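Local coordinates for long form salivary protein D7L (Phlebotomus duboscqi, PDB 6MT7) that binds and sequesters cysteinyl leukotrienes and a thromboxane A2 analogue, helping female sand flies to feed on vertebrate blood and restraining platelet aggregation, at residues 100-103 with 104-108; 144-147 with 148-151. All coordinates share one frame; numbering follows the deposited sequence.

Overall arrangement
Both contacts are local, each formed within one continuous piece of chain, and they lie on opposite sides of this largely helical protein, with centres about 41 Å apart and nearest atoms about 30 Å apart. Contact 1, near the end of helix 94-106, reaches the lipid pocket: F105 touches the bound Triton X-100 fragment, and its side chain is about 4 Å from that of W34, which probably binds leukotriene C4. Contact 2 follows helix 140-144 in the chain and is distant from the annotated sites; it holds C144, disulfide-bonded to C160. Contact 1 thus adjoins the pocket, while contact 2 adjoins a disulfide far from it.

Contact 1: 100-103 with 104-108; sequences KTIN and FFNNN. With TRT (fragment of triton X-100), chain C.
I102 CG1 and F105 CG both stand anti to the backbone N (chi1 -175° and 173°), and the ends of the two side chains meet, CD1 of I102 lying 4.2 Å from CD2 of F105. The setting is the last turn of helix 94-106, in an odorant-binding-protein-like domain whose pocket holds a detergent fragment. Three i to i+4 backbone bonds build this turn: F105 N to T101 O, N106 N to I102 O and N107 N to N103 O. The last is the least straight of the three.

An aromatic residue suits position 105 because it can offer a broad apolar surface to the pocket. Its CE1 approaches C14 of the ligand's phenyl ring at 3.5 Å, obliquely to the plane of the F105 ring, while L36 and L112 also pack against this side chain. F104 is buried too, but its ring extends among P80, I83, I86 and L112, tying the helix to its neighbours. T101 is a buried hydroxyl residue whose OG1 is satisfied by the carbonyl of I97, one turn earlier, and bonds weakly to NE1 of the pocket residue W50.

The outward side is polar. The N106 amide crosses the I102 side chain, with ND2 3.6 Å from CG1; asparagine can cover the aliphatic branch while remaining compatible with an exposed surface. A water spans the backbone between K100 O and F104 N, replacing a direct helical bond there.

Beyond the last helical turn, N108 folds its short amide back onto the chain: ND2 gives a nearly straight bond (168°) to F104 O at 2.9 Å, in the carbonyl plane and on a lone pair.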
loop_
_atom_site.group_PDB
_atom_site.type_symbol
_atom_site.label_atom_id
_atom_site.label_comp_id
_atom_site.label_asym_id
_atom_site.label_seq_id
_atom_site.Cartn_x
_atom_site.Cartn_y
_atom_site.Cartn_z
ATOM N N LYS A 100 -6.829 -16.816 -9.578
ATOM C CA LYS A 100 -5.467 -17.304 -9.657
ATOM C C LYS A 100 -4.799 -17.369 -8.299
ATOM O O LYS A 100 -3.841 -18.128 -8.137
ATOM C CB LYS A 100 -4.652 -16.430 -10.613
ATOM C CG LYS A 100 -4.841 -16.851 -12.069
ATOM C CD LYS A 100 -4.106 -15.929 -13.026
ATOM C CE LYS A 100 -2.606 -16.180 -13.011
ATOM N NZ LYS A 100 -2.207 -17.219 -14.004
ATOM N N THR A 101 -5.301 -16.634 -7.306
ATOM C CA THR A 101 -4.601 -16.583 -6.039
ATOM C C THR A 101 -5.382 -17.138 -4.852
ATOM O O THR A 101 -4.791 -17.278 -3.778
ATOM C CB THR A 101 -4.158 -15.145 -5.727
ATOM O OG1 THR A 101 -5.269 -14.255 -5.802
ATOM C CG2 THR A 101 -3.154 -14.698 -6.741
ATOM N N ILE A 102 -6.657 -17.493 -5.003
ATOM C CA ILE A 102 -7.445 -17.805 -3.808
ATOM C C ILE A 102 -6.989 -19.123 -3.182
ATOM O O ILE A 102 -6.906 -19.235 -1.956
ATOM C CB ILE A 102 -8.956 -17.791 -4.127
ATOM C CG1 ILE A 102 -9.798 -17.989 -2.854
ATOM C CG2 ILE A 102 -9.306 -18.829 -5.177
ATOM C CD1 ILE A 102 -9.433 -17.066 -1.676
ATOM N N ASN A 103 -6.652 -20.130 -3.997
ATOM C CA ASN A 103 -6.162 -21.381 -3.416
ATOM C C ASN A 103 -4.786 -21.194 -2.790
ATOM O O ASN A 103 -4.483 -21.790 -1.752
ATOM C CB ASN A 103 -6.104 -22.487 -4.471
ATOM C CG ASN A 103 -7.458 -23.093 -4.747
ATOM O OD1 ASN A 103 -8.345 -23.066 -3.897
ATOM N ND2 ASN A 103 -7.620 -23.653 -5.938
ATOM N N PHE A 104 -3.931 -20.393 -3.429
ATOM C CA PHE A 104 -2.643 -20.052 -2.833
ATOM C C PHE A 104 -2.834 -19.421 -1.461
ATOM O O PHE A 104 -2.134 -19.766 -0.500
ATOM C CB PHE A 104 -1.899 -19.118 -3.785
ATOM C CG PHE A 104 -0.625 -18.550 -3.239
ATOM C CD1 PHE A 104 0.521 -19.319 -3.177
ATOM C CD2 PHE A 104 -0.563 -17.228 -2.834
ATOM C CE1 PHE A 104 1.698 -18.774 -2.699
ATOM C CE2 PHE A 104 0.611 -16.688 -2.350
ATOM C CZ PHE A 104 1.735 -17.461 -2.283
ATOM N N PHE A 105 -3.805 -18.517 -1.343
ATOM C CA PHE A 105 -4.121 -17.929 -0.043
ATOM C C PHE A 105 -4.667 -18.979 0.918
ATOM O O PHE A 105 -4.140 -19.169 2.026
ATOM C CB PHE A 105 -5.138 -16.796 -0.205
ATOM C CG PHE A 105 -5.619 -16.266 1.108
ATOM C CD1 PHE A 105 -4.807 -15.423 1.857
ATOM C CD2 PHE A 105 -6.836 -16.671 1.628
ATOM C CE1 PHE A 105 -5.215 -14.958 3.093
ATOM C CE2 PHE A 105 -7.264 -16.210 2.861
ATOM C CZ PHE A 105 -6.450 -15.346 3.596
ATOM N N ASN A 106 -5.728 -19.675 0.506
ATOM C CA ASN A 106 -6.414 -20.591 1.411
ATOM C C ASN A 106 -5.495 -21.694 1.903
ATOM O O ASN A 106 -5.672 -22.186 3.019
ATOM C CB ASN A 106 -7.619 -21.225 0.727
ATOM C CG ASN A 106 -8.795 -20.288 0.618
ATOM O OD1 ASN A 106 -8.948 -19.371 1.421
ATOM N ND2 ASN A 106 -9.662 -20.535 -0.369
ATOM N N ASN A 107 -4.540 -22.118 1.082
ATOM C CA ASN A 107 -3.687 -23.249 1.415
ATOM C C ASN A 107 -2.429 -22.841 2.170
ATOM O O ASN A 107 -1.641 -23.710 2.555
ATOM C CB ASN A 107 -3.293 -24.011 0.136
ATOM C CG ASN A 107 -4.496 -24.590 -0.591
ATOM O OD1 ASN A 107 -5.576 -24.710 -0.016
ATOM N ND2 ASN A 107 -4.311 -24.967 -1.866
ATOM N N ASN A 108 -2.219 -21.547 2.395
ATOM C CA ASN A 108 -1.005 -21.103 3.064
ATOM C C ASN A 108 -1.270 -19.938 3.994
ATOM O O ASN A 108 -0.391 -19.091 4.177
ATOM C CB ASN A 108 0.057 -20.695 2.045
ATOM C CG ASN A 108 0.422 -21.826 1.128
ATOM O OD1 ASN A 108 1.192 -22.698 1.507
ATOM N ND2 ASN A 108 -0.146 -21.838 -0.070
HETATM C C25 TRT C . -8.816 -2.978 11.933
HETATM O O24 TRT C . -7.678 -3.521 11.271
HETATM C C23 TRT C . -7.979 -4.656 10.459
HETATM C C22 TRT C . -6.783 -4.885 9.544
HETATM O O21 TRT C . -6.875 -6.112 8.820
HETATM C C20 TRT C . -5.684 -6.270 8.057
HETATM C C19 TRT C . -5.669 -7.646 7.418
HETATM O O18 TRT C . -6.360 -7.589 6.173
HETATM C C17 TRT C . -7.259 -8.675 6.078
HETATM C C16 TRT C . -6.734 -9.714 5.108
HETATM O O15 TRT C . -7.012 -9.336 3.756
HETATM C C12 TRT C . -6.274 -9.907 2.734
HETATM C C13 TRT C . -5.688 -11.157 2.902
HETATM C C14 TRT C . -4.939 -11.733 1.869
HETATM C C11 TRT C . -6.108 -9.232 1.532
HETATM C C10 TRT C . -5.367 -9.805 0.503
HETATM C C9 TRT C . -4.776 -11.052 0.659
HETATM C C6 TRT C . -3.976 -11.632 -0.471
HETATM C C8 TRT C . -4.870 -12.669 -1.139
HETATM C C7 TRT C . -3.685 -10.546 -1.501
HETATM C C5 TRT C . -2.713 -12.346 0.061
HETATM C C1 TRT C . -1.480 -11.593 0.611
HETATM C C2 TRT C . -1.776 -10.396 1.508
HETATM C C4 TRT C . -0.682 -12.592 1.438
HETATM C C3 TRT C . -0.527 -11.122 -0.478
HETATM O O HOH W 1 -3.886 -20.091 -6.401
#

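Contact 2: 144-147 with 148-151; sequences CNAE and NREK
C144 and E150 form the closely packed side of this turn. E150 CG lies 3.3 Å from C144 O, and the bend at chi2 (-76°) turns CD back to 3.7 Å from C144 CB. A water bridges C144 O and E150 N. Glutamate suits the position because its carboxylate can reach helix 159-164, where OE2 is hydrogen-bonded to S161. C144 itself is buried and joined to C160 on that helix.

R149 continues this packing with the aliphatic part of its side chain: CG lies 3.2 Å from A146 O. That same carbonyl accepts a 3.1 Å bond from R149 N, which comes from above the carbonyl plane. Farther out, CG of E147 rests over one face of the guanidinium, offset toward its rim. The two side chains run side by side, but this is no salt bridge; the polar end of R149 is instead held by F143, through its carbonyl and a cation-pi contact.

The solvent side is looser. E147 and N148 are exposed, and K151 NZ curls back to N148 OD1 at 3.0 Å. Positive phi values at E147 and N148 (58° and 55°), a conformation asparagine tolerates well, make a left-handed (type I'/III') beta-turn leading into a short 3-10 segment, beside a disulfide between helices of the kind that braces odorant-binding-protein-like folds.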
loop_
_atom_site.group_PDB
_atom_site.type_symbol
_atom_site.label_atom_id
_atom_site.label_comp_id
_atom_site.label_asym_id
_atom_site.label_seq_id
_atom_site.Cartn_x
_atom_site.Cartn_y
_atom_site.Cartn_z
ATOM N N CYS A 144 5.417 13.280 11.329
ATOM C CA CYS A 144 6.255 13.990 10.379
ATOM C C CYS A 144 6.637 15.384 10.870
ATOM O O CYS A 144 7.656 15.921 10.426
ATOM C CB CYS A 144 5.539 14.063 9.032
ATOM S SG CYS A 144 5.444 12.445 8.244
ATOM N N ASN A 145 5.863 15.961 11.792
ATOM C CA ASN A 145 6.208 17.247 12.384
ATOM C C ASN A 145 7.362 17.142 13.362
ATOM O O ASN A 145 7.934 18.173 13.743
ATOM C CB ASN A 145 4.999 17.849 13.096
ATOM C CG ASN A 145 4.047 18.537 12.142
ATOM O OD1 ASN A 145 4.400 18.844 11.003
ATOM N ND2 ASN A 145 2.834 18.792 12.607
ATOM N N ALA A 146 7.725 15.931 13.767
ATOM C CA ALA A 146 8.813 15.730 14.705
ATOM C C ALA A 146 10.123 15.474 13.973
ATOM O O ALA A 146 10.141 15.018 12.825
ATOM C CB ALA A 146 8.498 14.560 15.645
ATOM N N GLU A 147 11.228 15.795 14.654
ATOM C CA GLU A 147 12.584 15.493 14.194
ATOM C C GLU A 147 12.880 16.117 12.831
ATOM O O GLU A 147 13.720 15.616 12.074
ATOM C CB GLU A 147 12.841 13.981 14.170
ATOM C CG GLU A 147 12.332 13.233 15.412
ATOM C CD GLU A 147 13.199 13.452 16.651
ATOM O OE1 GLU A 147 14.313 13.999 16.518
ATOM O OE2 GLU A 147 12.767 13.064 17.765
ATOM N N ASN A 148 12.206 17.226 12.529
ATOM C CA ASN A 148 12.423 17.975 11.287
ATOM C C ASN A 148 12.261 17.088 10.061
ATOM O O ASN A 148 12.924 17.294 9.042
ATOM C CB ASN A 148 13.797 18.643 11.276
ATOM C CG ASN A 148 13.922 19.700 12.346
ATOM O OD1 ASN A 148 13.208 20.698 12.320
ATOM N ND2 ASN A 148 14.817 19.477 13.306
ATOM N N ARG A 149 11.378 16.087 10.154
ATOM C CA ARG A 149 11.273 15.115 9.067
ATOM C C ARG A 149 10.748 15.746 7.783
ATOM O O ARG A 149 11.105 15.292 6.691
ATOM C CB ARG A 149 10.386 13.940 9.486
ATOM C CG ARG A 149 11.039 13.006 10.509
ATOM C CD ARG A 149 10.065 11.970 11.062
ATOM N NE ARG A 149 10.770 10.984 11.879
ATOM C CZ ARG A 149 10.538 10.766 13.167
ATOM N NH1 ARG A 149 9.591 11.444 13.805
ATOM N NH2 ARG A 149 11.248 9.852 13.815
ATOM N N GLU A 150 9.911 16.782 7.883
ATOM C CA GLU A 150 9.310 17.350 6.679
ATOM C C GLU A 150 10.334 18.036 5.788
ATOM O O GLU A 150 10.074 18.208 4.592
ATOM C CB GLU A 150 8.196 18.335 7.033
ATOM C CG GLU A 150 6.971 17.729 7.728
ATOM C CD GLU A 150 6.053 16.963 6.781
ATOM O OE1 GLU A 150 6.554 16.258 5.883
ATOM O OE2 GLU A 150 4.825 17.069 6.952
ATOM N N LYS A 151 11.486 18.428 6.339
ATOM C CA LYS A 151 12.569 18.991 5.540
ATOM C C LYS A 151 13.162 17.984 4.563
ATOM O O LYS A 151 13.744 18.391 3.552
ATOM C CB LYS A 151 13.681 19.514 6.453
ATOM C CG LYS A 151 13.209 20.368 7.614
ATOM C CD LYS A 151 14.202 21.495 7.892
ATOM C CE LYS A 151 13.590 22.588 8.751
ATOM N NZ LYS A 151 12.622 22.031 9.735
HETATM O O HOH W 2 9.125 18.448 10.373
#